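Local coordinates for hypothetical protein PA3967 (Pseudomonas aeruginosa, PDB 1TU9) that is a bacterial globin that binds heme b and probably binds or carries oxygen, at residues A[33-36]-A[37-40]; A[24-27]-A[28-32]; A[73-76]-A[77-80]. All coordinates share one frame; numbering follows the deposited sequence.

Interaction 1: residues A[33-36]-A[37-40]. With HEM (protoporphyrin IX containing Fe), chain B; EDO (1,2-ethanediol), chain D.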
loop_
_atom_site.group_PDB
_atom_site.type_symbol
_atom_site.label_atom_id
_atom_site.label_comp_id
_atom_site.label_asym_id
_atom_site.label_seq_id
_atom_site.Cartn_x
_atom_site.Cartn_y
_atom_site.Cartn_z
ATOM N N SER A 33 3.787 13.832 0.772
ATOM C CA SER A 33 4.241 13.714 -0.608
ATOM C C SER A 33 3.507 14.600 -1.614
ATOM O O SER A 33 4.060 14.911 -2.657
ATOM C CB SER A 33 4.180 12.256 -1.065
ATOM O OG SER A 33 2.862 11.816 -1.282
ATOM N N SER A 34 2.287 15.026 -1.308
ATOM C CA SER A 34 1.511 15.828 -2.248
ATOM C C SER A 34 0.300 16.444 -1.588
ATOM O O SER A 34 -0.375 15.780 -0.790
ATOM C CB SER A 34 1.029 14.963 -3.412
ATOM O OG SER A 34 0.082 15.667 -4.206
ATOM N N PRO A 35 -0.040 17.684 -1.963
ATOM C CA PRO A 35 -1.291 18.275 -1.486
ATOM C C PRO A 35 -2.506 17.478 -1.936
ATOM O O PRO A 35 -3.533 17.543 -1.277
ATOM C CB PRO A 35 -1.303 19.664 -2.142
ATOM C CG PRO A 35 -0.429 19.550 -3.292
ATOM C CD PRO A 35 0.669 18.606 -2.881
ATOM N N GLN A 36 -2.413 16.741 -3.036
ATOM C CA GLN A 36 -3.531 15.918 -3.475
ATOM C C GLN A 36 -3.864 14.824 -2.469
ATOM O O GLN A 36 -5.030 14.481 -2.284
ATOM C CB GLN A 36 -3.242 15.273 -4.821
ATOM C CG GLN A 36 -3.146 16.247 -5.983
ATOM C CD GLN A 36 -2.868 15.545 -7.293
ATOM O OE1 GLN A 36 -3.592 14.631 -7.683
ATOM N NE2 GLN A 36 -1.801 15.956 -7.969
ATOM N N ILE A 37 -2.843 14.262 -1.838
ATOM C CA ILE A 37 -3.050 13.219 -0.844
ATOM C C ILE A 37 -3.664 13.818 0.413
ATOM O O ILE A 37 -4.614 13.276 0.957
ATOM C CB ILE A 37 -1.728 12.500 -0.490
ATOM C CG1 ILE A 37 -1.020 11.967 -1.729
ATOM C CG2 ILE A 37 -1.996 11.356 0.482
ATOM C CD1 ILE A 37 -1.837 11.091 -2.581
ATOM N N ARG A 38 -3.120 14.941 0.861
ATOM C CA ARG A 38 -3.694 15.627 2.013
ATOM C C ARG A 38 -5.166 15.975 1.792
ATOM O O ARG A 38 -5.988 15.803 2.690
ATOM C CB ARG A 38 -2.903 16.884 2.330
ATOM C CG ARG A 38 -1.520 16.555 2.776
ATOM C CD ARG A 38 -0.700 17.722 3.259
ATOM N NE ARG A 38 -0.357 18.709 2.231
ATOM C CZ ARG A 38 0.715 18.665 1.443
ATOM N NH1 ARG A 38 1.549 17.641 1.460
ATOM N NH2 ARG A 38 0.938 19.662 0.598
ATOM N N ALA A 39 -5.515 16.440 0.597
ATOM C CA ALA A 39 -6.915 16.791 0.306
ATOM C C ALA A 39 -7.822 15.574 0.362
ATOM O O ALA A 39 -8.946 15.644 0.860
ATOM C CB ALA A 39 -7.018 17.471 -1.058
ATOM N N LYS A 40 -7.338 14.443 -0.128
ATOM C CA LYS A 40 -8.156 13.247 -0.141
ATOM C C LYS A 40 -8.478 12.757 1.269
ATOM O O LYS A 40 -9.566 12.219 1.499
ATOM C CB LYS A 40 -7.476 12.136 -0.935
ATOM C CG LYS A 40 -7.572 12.268 -2.439
ATOM C CD LYS A 40 -8.967 11.970 -2.966
ATOM C CE LYS A 40 -9.022 12.204 -4.456
ATOM N NZ LYS A 40 -10.400 12.155 -4.977
HETATM C CHA HEM B . -9.962 3.935 1.437
HETATM C CHB HEM B . -6.536 0.480 0.584
HETATM C CHC HEM B . -4.370 3.471 -2.398
HETATM C CHD HEM B . -7.133 7.129 -0.900
HETATM C C1A HEM B . -9.258 2.728 1.384
HETATM C C2A HEM B . -9.664 1.468 1.995
HETATM C C3A HEM B . -8.736 0.535 1.778
HETATM C C4A HEM B . -7.670 1.131 1.008
HETATM C CMA HEM B . -8.793 -0.933 2.258
HETATM C CAA HEM B . -10.975 1.257 2.759
HETATM C CBA HEM B . -11.909 0.381 1.912
HETATM C CGA HEM B . -11.972 0.797 0.456
HETATM O O1A HEM B . -12.501 1.895 0.163
HETATM O O2A HEM B . -11.508 0.034 -0.436
HETATM C C1B HEM B . -5.641 0.954 -0.328
HETATM C C2B HEM B . -4.500 0.273 -0.925
HETATM C C3B HEM B . -3.900 1.109 -1.767
HETATM C C4B HEM B . -4.664 2.355 -1.696
HETATM C CMB HEM B . -4.062 -1.175 -0.602
HETATM C CAB HEM B . -2.627 0.854 -2.621
HETATM C CBB HEM B . -2.406 -0.298 -3.260
HETATM C C1C HEM B . -4.893 4.721 -2.175
HETATM C C2C HEM B . -4.312 5.912 -2.706
HETATM C C3C HEM B . -5.040 6.938 -2.281
HETATM C C4C HEM B . -6.121 6.413 -1.483
HETATM C CMC HEM B . -3.067 5.929 -3.595
HETATM C CAC HEM B . -4.761 8.401 -2.640
HETATM C CBC HEM B . -5.031 9.399 -1.813
HETATM C C1D HEM B . -8.165 6.631 -0.163
HETATM C C2D HEM B . -9.193 7.444 0.402
HETATM C C3D HEM B . -10.093 6.489 1.144
HETATM C C4D HEM B . -9.513 5.168 0.967
HETATM C CMD HEM B . -9.338 8.964 0.280
HETATM C CAD HEM B . -11.322 6.933 1.947
HETATM C CBD HEM B . -10.847 7.564 3.268
HETATM C CGD HEM B . -12.014 8.123 4.062
HETATM O O1D HEM B . -12.603 9.143 3.620
HETATM O O2D HEM B . -12.374 7.553 5.128
HETATM N NA HEM B . -8.037 2.460 0.802
HETATM N NB HEM B . -5.724 2.230 -0.831
HETATM N NC HEM B . -6.001 5.040 -1.422
HETATM N ND HEM B . -8.380 5.311 0.178
HETATM FE FE HEM B . -7.165 3.751 -0.304
HETATM C C1 EDO D . -14.055 11.614 1.594
HETATM O O1 EDO D . -13.615 12.550 2.554
HETATM C C2 EDO D . -12.877 10.973 0.882
HETATM O O2 EDO D . -12.141 11.906 0.099
#

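Interaction 2: residues A[24-27]-A[28-32]. With PPI (propanoic acid), chain C; HEM (protoporphyrin IX containing Fe), chain B; EDO (1,2-ethanediol), chain E.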
loop_
_atom_site.group_PDB
_atom_site.type_symbol
_atom_site.label_atom_id
_atom_site.label_comp_id
_atom_site.label_asym_id
_atom_site.label_seq_id
_atom_site.Cartn_x
_atom_site.Cartn_y
_atom_site.Cartn_z
ATOM N N ASP A 24 1.898 4.934 11.400
ATOM C CA ASP A 24 1.982 6.383 11.610
ATOM C C ASP A 24 2.956 6.990 10.610
ATOM O O ASP A 24 2.684 8.013 9.976
ATOM C CB ASP A 24 2.508 6.725 13.013
ATOM C CG ASP A 24 1.548 6.392 14.117
ATOM O OD1 ASP A 24 0.330 6.232 13.868
ATOM O OD2 ASP A 24 1.980 6.320 15.290
ATOM N N ASP A 25 4.123 6.375 10.496
ATOM C CA ASP A 25 5.152 6.885 9.608
ATOM C C ASP A 25 4.729 6.775 8.141
ATOM O O ASP A 25 4.952 7.704 7.372
ATOM C CB ASP A 25 6.491 6.179 9.836
ATOM C CG ASP A 25 7.157 6.590 11.109
ATOM O OD1 ASP A 25 6.772 7.627 11.690
ATOM O OD2 ASP A 25 8.114 5.944 11.559
ATOM N N PHE A 26 4.106 5.667 7.760
ATOM C CA PHE A 26 3.593 5.537 6.405
ATOM C C PHE A 26 2.718 6.746 6.055
ATOM O O PHE A 26 2.940 7.406 5.038
ATOM C CB PHE A 26 2.765 4.268 6.204
ATOM C CG PHE A 26 2.067 4.283 4.887
ATOM C CD1 PHE A 26 2.774 4.056 3.721
ATOM C CD2 PHE A 26 0.753 4.698 4.790
ATOM C CE1 PHE A 26 2.153 4.167 2.482
ATOM C CE2 PHE A 26 0.132 4.811 3.570
ATOM C CZ PHE A 26 0.835 4.544 2.410
ATOM N N TYR A 27 1.705 7.029 6.872
ATOM C CA TYR A 27 0.792 8.124 6.534
ATOM C C TYR A 27 1.463 9.479 6.609
ATOM O O TYR A 27 1.159 10.344 5.802
ATOM C CB TYR A 27 -0.529 8.087 7.341
ATOM C CG TYR A 27 -1.497 7.110 6.719
ATOM C CD1 TYR A 27 -1.723 5.865 7.295
ATOM C CD2 TYR A 27 -2.127 7.393 5.513
ATOM C CE1 TYR A 27 -2.564 4.946 6.702
ATOM C CE2 TYR A 27 -2.973 6.471 4.915
ATOM C CZ TYR A 27 -3.184 5.246 5.520
ATOM O OH TYR A 27 -3.998 4.305 4.939
ATOM N N ARG A 28 2.405 9.667 7.529
ATOM C CA ARG A 28 3.130 10.922 7.564
ATOM C C ARG A 28 3.849 11.134 6.223
ATOM O O ARG A 28 3.798 12.206 5.635
ATOM C CB ARG A 28 4.116 10.969 8.733
ATOM C CG ARG A 28 4.943 12.230 8.781
ATOM C CD ARG A 28 5.713 12.400 10.070
ATOM N NE ARG A 28 6.479 11.215 10.453
ATOM C CZ ARG A 28 7.702 10.928 10.027
ATOM N NH1 ARG A 28 8.313 11.698 9.143
ATOM N NH2 ARG A 28 8.323 9.859 10.486
ATOM N N HIS A 29 4.524 10.095 5.740
ATOM C CA HIS A 29 5.250 10.225 4.482
ATOM C C HIS A 29 4.293 10.413 3.292
ATOM O O HIS A 29 4.545 11.208 2.395
ATOM C CB HIS A 29 6.100 8.996 4.202
ATOM C CG HIS A 29 7.101 8.687 5.265
ATOM N ND1 HIS A 29 7.866 9.647 5.887
ATOM C CD2 HIS A 29 7.506 7.502 5.770
ATOM C CE1 HIS A 29 8.686 9.061 6.747
ATOM N NE2 HIS A 29 8.479 7.762 6.703
ATOM N N PHE A 30 3.214 9.646 3.290
ATOM C CA PHE A 30 2.255 9.665 2.192
ATOM C C PHE A 30 1.567 11.037 2.103
ATOM O O PHE A 30 1.512 11.648 1.034
ATOM C CB PHE A 30 1.253 8.531 2.416
ATOM C CG PHE A 30 0.292 8.281 1.264
ATOM C CD1 PHE A 30 0.664 8.423 -0.064
ATOM C CD2 PHE A 30 -0.974 7.816 1.537
ATOM C CE1 PHE A 30 -0.249 8.145 -1.100
ATOM C CE2 PHE A 30 -1.870 7.526 0.513
ATOM C CZ PHE A 30 -1.491 7.685 -0.799
ATOM N N LEU A 31 1.076 11.534 3.227
ATOM C CA LEU A 31 0.445 12.854 3.258
ATOM C C LEU A 31 1.423 13.951 2.843
ATOM O O LEU A 31 1.048 14.887 2.138
ATOM C CB LEU A 31 -0.096 13.163 4.651
ATOM C CG LEU A 31 -1.258 12.309 5.119
ATOM C CD1 LEU A 31 -1.472 12.440 6.628
ATOM C CD2 LEU A 31 -2.462 12.723 4.372
ATOM N N ALA A 32 2.681 13.838 3.269
ATOM C CA ALA A 32 3.678 14.864 2.975
ATOM C C ALA A 32 4.025 14.922 1.494
ATOM O O ALA A 32 4.507 15.947 1.011
ATOM C CB ALA A 32 4.928 14.612 3.786
HETATM C C1 PPI C . -5.506 4.383 1.897
HETATM C C2 PPI C . -4.247 4.240 1.126
HETATM C C3 PPI C . -3.151 4.583 2.045
HETATM O O1 PPI C . -6.576 4.206 1.407
HETATM O O2 PPI C . -5.454 4.755 3.187
HETATM C CHA HEM B . -9.962 3.935 1.437
HETATM C CHB HEM B . -6.536 0.480 0.584
HETATM C CHC HEM B . -4.370 3.471 -2.398
HETATM C CHD HEM B . -7.133 7.129 -0.900
HETATM C C1A HEM B . -9.258 2.728 1.384
HETATM C C2A HEM B . -9.664 1.468 1.995
HETATM C C3A HEM B . -8.736 0.535 1.778
HETATM C C4A HEM B . -7.670 1.131 1.008
HETATM C CMA HEM B . -8.793 -0.933 2.258
HETATM C CAA HEM B . -10.975 1.257 2.759
HETATM C CBA HEM B . -11.909 0.381 1.912
HETATM C CGA HEM B . -11.972 0.797 0.456
HETATM O O1A HEM B . -12.501 1.895 0.163
HETATM O O2A HEM B . -11.508 0.034 -0.436
HETATM C C1B HEM B . -5.641 0.954 -0.328
HETATM C C2B HEM B . -4.500 0.273 -0.925
HETATM C C3B HEM B . -3.900 1.109 -1.767
HETATM C C4B HEM B . -4.664 2.355 -1.696
HETATM C CMB HEM B . -4.062 -1.175 -0.602
HETATM C CAB HEM B . -2.627 0.854 -2.621
HETATM C CBB HEM B . -2.406 -0.298 -3.260
HETATM C C1C HEM B . -4.893 4.721 -2.175
HETATM C C2C HEM B . -4.312 5.912 -2.706
HETATM C C3C HEM B . -5.040 6.938 -2.281
HETATM C C4C HEM B . -6.121 6.413 -1.483
HETATM C CMC HEM B . -3.067 5.929 -3.595
HETATM C CAC HEM B . -4.761 8.401 -2.640
HETATM C CBC HEM B . -5.031 9.399 -1.813
HETATM C C1D HEM B . -8.165 6.631 -0.163
HETATM C C2D HEM B . -9.193 7.444 0.402
HETATM C C3D HEM B . -10.093 6.489 1.144
HETATM C C4D HEM B . -9.513 5.168 0.967
HETATM C CMD HEM B . -9.338 8.964 0.280
HETATM C CAD HEM B . -11.322 6.933 1.947
HETATM C CBD HEM B . -10.847 7.564 3.268
HETATM C CGD HEM B . -12.014 8.123 4.062
HETATM O O1D HEM B . -12.603 9.143 3.620
HETATM O O2D HEM B . -12.374 7.553 5.128
HETATM N NA HEM B . -8.037 2.460 0.802
HETATM N NB HEM B . -5.724 2.230 -0.831
HETATM N NC HEM B . -6.001 5.040 -1.422
HETATM N ND HEM B . -8.380 5.311 0.178
HETATM FE FE HEM B . -7.165 3.751 -0.304
HETATM C C1 EDO E . -0.176 10.540 10.186
HETATM O O1 EDO E . 0.285 9.304 10.691
HETATM C C2 EDO E . -1.679 10.487 10.038
HETATM O O2 EDO E . -2.272 10.267 11.300
HETATM O O HOH W 1 4.914 9.543 12.258
#

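Interaction 3: residues A[73-76]-A[77-80]. With HEM (protoporphyrin IX containing Fe), chain B.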
loop_
_atom_site.group_PDB
_atom_site.type_symbol
_atom_site.label_atom_id
_atom_site.label_comp_id
_atom_site.label_asym_id
_atom_site.label_seq_id
_atom_site.Cartn_x
_atom_site.Cartn_y
_atom_site.Cartn_z
ATOM N N ARG A 73 -10.209 -6.436 -7.539
ATOM C CA ARG A 73 -11.196 -5.842 -8.434
ATOM C C ARG A 73 -12.101 -4.888 -7.661
ATOM O O ARG A 73 -12.427 -3.809 -8.156
ATOM C CB ARG A 73 -12.032 -6.926 -9.121
ATOM C CG ARG A 73 -11.305 -7.633 -10.235
ATOM C CD ARG A 73 -12.151 -8.680 -10.936
ATOM N NE ARG A 73 -11.485 -9.214 -12.120
ATOM C CZ ARG A 73 -11.879 -10.291 -12.800
ATOM N NH1 ARG A 73 -12.941 -10.998 -12.416
ATOM N NH2 ARG A 73 -11.189 -10.678 -13.865
ATOM N N ALA A 74 -12.494 -5.293 -6.457
ATOM C CA ALA A 74 -13.330 -4.480 -5.585
ATOM C C ALA A 74 -12.615 -3.190 -5.164
ATOM O O ALA A 74 -13.235 -2.127 -5.144
ATOM C CB ALA A 74 -13.762 -5.284 -4.364
ATOM N N LEU A 75 -11.334 -3.276 -4.827
ATOM C CA LEU A 75 -10.509 -2.090 -4.549
ATOM C C LEU A 75 -10.373 -1.220 -5.795
ATOM O O LEU A 75 -10.418 0.014 -5.719
ATOM C CB LEU A 75 -9.119 -2.495 -4.054
ATOM C CG LEU A 75 -8.922 -2.804 -2.564
ATOM C CD1 LEU A 75 -7.545 -3.406 -2.348
ATOM C CD2 LEU A 75 -9.053 -1.541 -1.732
ATOM N N GLY A 76 -10.218 -1.843 -6.955
ATOM C CA GLY A 76 -10.231 -1.103 -8.200
ATOM C C GLY A 76 -11.503 -0.285 -8.348
ATOM O O GLY A 76 -11.456 0.886 -8.707
ATOM N N ALA A 77 -12.645 -0.896 -8.070
ATOM C CA ALA A 77 -13.923 -0.201 -8.167
ATOM C C ALA A 77 -13.995 0.953 -7.154
ATOM O O ALA A 77 -14.383 2.064 -7.497
ATOM C CB ALA A 77 -15.084 -1.172 -7.961
ATOM N N SER A 78 -13.608 0.701 -5.914
ATOM C CA SER A 78 -13.757 1.694 -4.862
ATOM C C SER A 78 -12.845 2.890 -5.039
ATOM O O SER A 78 -13.203 3.995 -4.616
ATOM C CB SER A 78 -13.548 1.068 -3.483
ATOM O OG SER A 78 -12.213 0.684 -3.247
ATOM N N HIS A 79 -11.692 2.683 -5.674
ATOM C CA HIS A 79 -10.720 3.747 -5.873
ATOM C C HIS A 79 -10.848 4.372 -7.267
ATOM O O HIS A 79 -10.110 5.286 -7.620
ATOM C CB HIS A 79 -9.296 3.244 -5.583
ATOM C CG HIS A 79 -9.010 3.093 -4.116
ATOM N ND1 HIS A 79 -9.756 2.273 -3.301
ATOM C CD2 HIS A 79 -8.080 3.668 -3.316
ATOM C CE1 HIS A 79 -9.297 2.352 -2.060
ATOM N NE2 HIS A 79 -8.287 3.202 -2.036
ATOM N N SER A 80 -11.817 3.895 -8.047
ATOM C CA SER A 80 -12.011 4.366 -9.419
ATOM C C SER A 80 -12.547 5.785 -9.455
ATOM O O SER A 80 -13.031 6.325 -8.461
ATOM C CB SER A 80 -12.977 3.449 -10.179
ATOM O OG SER A 80 -14.302 3.625 -9.707
HETATM C CHA HEM B . -9.962 3.935 1.437
HETATM C CHB HEM B . -6.536 0.480 0.584
HETATM C CHC HEM B . -4.370 3.471 -2.398
HETATM C CHD HEM B . -7.133 7.129 -0.900
HETATM C C1A HEM B . -9.258 2.728 1.384
HETATM C C2A HEM B . -9.664 1.468 1.995
HETATM C C3A HEM B . -8.736 0.535 1.778
HETATM C C4A HEM B . -7.670 1.131 1.008
HETATM C CMA HEM B . -8.793 -0.933 2.258
HETATM C CAA HEM B . -10.975 1.257 2.759
HETATM C CBA HEM B . -11.909 0.381 1.912
HETATM C CGA HEM B . -11.972 0.797 0.456
HETATM O O1A HEM B . -12.501 1.895 0.163
HETATM O O2A HEM B . -11.508 0.034 -0.436
HETATM C C1B HEM B . -5.641 0.954 -0.328
HETATM C C2B HEM B . -4.500 0.273 -0.925
HETATM C C3B HEM B . -3.900 1.109 -1.767
HETATM C C4B HEM B . -4.664 2.355 -1.696
HETATM C CMB HEM B . -4.062 -1.175 -0.602
HETATM C CAB HEM B . -2.627 0.854 -2.621
HETATM C CBB HEM B . -2.406 -0.298 -3.260
HETATM C C1C HEM B . -4.893 4.721 -2.175
HETATM C C2C HEM B . -4.312 5.912 -2.706
HETATM C C3C HEM B . -5.040 6.938 -2.281
HETATM C C4C HEM B . -6.121 6.413 -1.483
HETATM C CMC HEM B . -3.067 5.929 -3.595
HETATM C CAC HEM B . -4.761 8.401 -2.640
HETATM C CBC HEM B . -5.031 9.399 -1.813
HETATM C C1D HEM B . -8.165 6.631 -0.163
HETATM C C2D HEM B . -9.193 7.444 0.402
HETATM C C3D HEM B . -10.093 6.489 1.144
HETATM C C4D HEM B . -9.513 5.168 0.967
HETATM C CMD HEM B . -9.338 8.964 0.280
HETATM C CAD HEM B . -11.322 6.933 1.947
HETATM C CBD HEM B . -10.847 7.564 3.268
HETATM C CGD HEM B . -12.014 8.123 4.062
HETATM O O1D HEM B . -12.603 9.143 3.620
HETATM O O2D HEM B . -12.374 7.553 5.128
HETATM N NA HEM B . -8.037 2.460 0.802
HETATM N NB HEM B . -5.724 2.230 -0.831
HETATM N NC HEM B . -6.001 5.040 -1.422
HETATM N ND HEM B . -8.380 5.311 0.178
HETATM FE FE HEM B . -7.165 3.751 -0.304
#

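Interaction 1: residues A[33-36]-A[37-40]
The guanidinium of Arg38 lies flat against the backbone at the start of its own helix, one face resting on the junction between Ser34 and Pro35. Pro35 CA stands 3.3 Å above the guanidinium plane, toward its rim, and Arg38 NH2 comes within 3.5 Å of Pro35 CB. The arginine and proline side chains cross obliquely. A bend at chi3 (-67°) breaks the otherwise extended start of the arginine chain and folds its end back along the helix's first turn. A polar bond helps to hold it: Arg38 NH1 is hydrogen-bonded to Leu31 O, in the helix before, whereas its approach to Ser34 O is too poorly angled to count as a bond.

Ser34 is the N-cap of helix 35-40. Its OG accepts from Gln36 N at 3.0 Å, a capping bond with an N-H...O angle of 146°; chi1 of 170° swings OG away from the serine's own N and over the helix start. Ser34 O meets the amides of Ile37 and Arg38, both weakly, and regular bonding is under way with Ala39 N to Pro35 O at 2.9 Å.

Two side chains carry this short helix to the porphyrin. Ile37 CD1 touches the heme vinyl carbon CBC at 3.7 Å, and its CG1 packs 3.9 Å from Ser33 OG, which is itself bonded to Phe30 O. Lys40 lays CB near the same vinyl and sends NZ on to the carbonyls of Leu84 and Asp85. The segment follows helix 22-32, on which Ile37 leans through Phe30 and Leu31, while Ser33 and Ser34 touch Leu93 and Gln36 and Ile37 touch Leu90, both of helix 90-105.

Interaction 2: residues A[24-27]-A[28-32]
Asp25 and Arg28, one helical turn apart, are joined by a salt bridge from Arg28 NH2 to Asp25 OD1, 3.0 Å long with an N-H...O angle of 153°. A bend at Arg28 chi3 (50°) turns the guanidinium back to Asp25. The two side chains run alongside each other, yet their flat groups are nearly perpendicular (81°), and the donor reaches OD1 from above the carboxylate plane. A water completes the clasp: it donates to Asp25 OD1 and accepts from Arg28 NE at 2.9 Å, lying in the guanidinium plane, so OD1 receives two bonds.

The carbonyls of residues 24 to 27 are each taken by the amide four residues on, and Asp24 O also accepts from an ethanediol. Asp25 O sits 2.9 Å above the His29 ring plane, toward its rim, and His29 NE2 is satisfied by Glu104. Asp24 OD1 pairs with Lys50.

On the heme side, Tyr27 OH is placed to donate to propanoic acid O2, at the edge of the tyrosine ring, but the 2.3 Å separation is too short for an ordinary hydrogen bond and is doubtful. Gln49 NE2 also bonds this ligand, whose O1 coordinates the heme iron at 1.9 Å. Phe26 CE2 and Phe30 CE2 both touch its C3, each at 3.6 Å, from neighbouring directions. Their rings are oblique, and Phe30 CB makes a CH-pi contact over the face of Phe26. This is the distal side of a globin pocket, opposite the axial histidine. Phe26 and Phe30 meet Trp94 of helix 90-105 edge-to-face, Phe26 also touches Ala97 there, and Tyr27 packs on Met46 and Leu53 of helix 46-64.

Interaction 3: residues A[73-76]-A[77-80]
The proximal histidine of the globin heme site, His79, lies near the C-terminal end of helix 70-78, and Leu75 lies beside it one turn earlier. His79 N donates to Leu75 O at 3.0 Å, holding the residue against the helix, and the two side chains point the same way, with Leu75 CD2 3.9 Å from His79 CE1. The imidazole is aimed at the heme: NE2 binds the iron at 2.1 Å.

Its rotation is fixed from the other nitrogen. His79 ND1 donates to Ser78 OG at 2.9 Å with an N-H...O angle of 152°, the acceptor only 7° out of the ring plane. In globins such a proximal hydrogen bond orients the imidazole and probably tunes how strongly it donates to the metal. A chi1 of 69° turns Ser78 OG between the directions of its backbone N and carbonyl carbon, within reach of ND1. Ser78, a heme b binding residue, also has its OG 3.0 Å from heme propionate O2A. Leu75 CD2 approaches the same propionate oxygen.

Ser80 folds back, and its OG donates to Ala77 O at 2.7 Å, an acceptor shared with Ser80 N. Ser78 and His79 are further tied by backbone bonds to Leu84 and Ile86, and the His79 side chain touches both of these residues.

Overall arrangement
Along the chain the order is interaction 2 on helix 22-32, interaction 1 on helix 35-40, then interaction 3 at the end of helix 70-78; all belong to the one globin fold and all touch the same heme. Interactions 1 and 2 are neighbours, their centres 11 Å apart, and touch directly, for instance with Arg38 NH1 3.4 Å from Ala32 O. Interaction 3 stands apart, its centre 19 Å from that of interaction 1 and 22 Å from that of interaction 2, with nearest atoms about 7 and 8 Å away. The porphyrin bridges this gap: the 73-80 stretch supplies the proximal ligand, 24-32 part of the distal pocket, and 33-40 packs at the heme's rim.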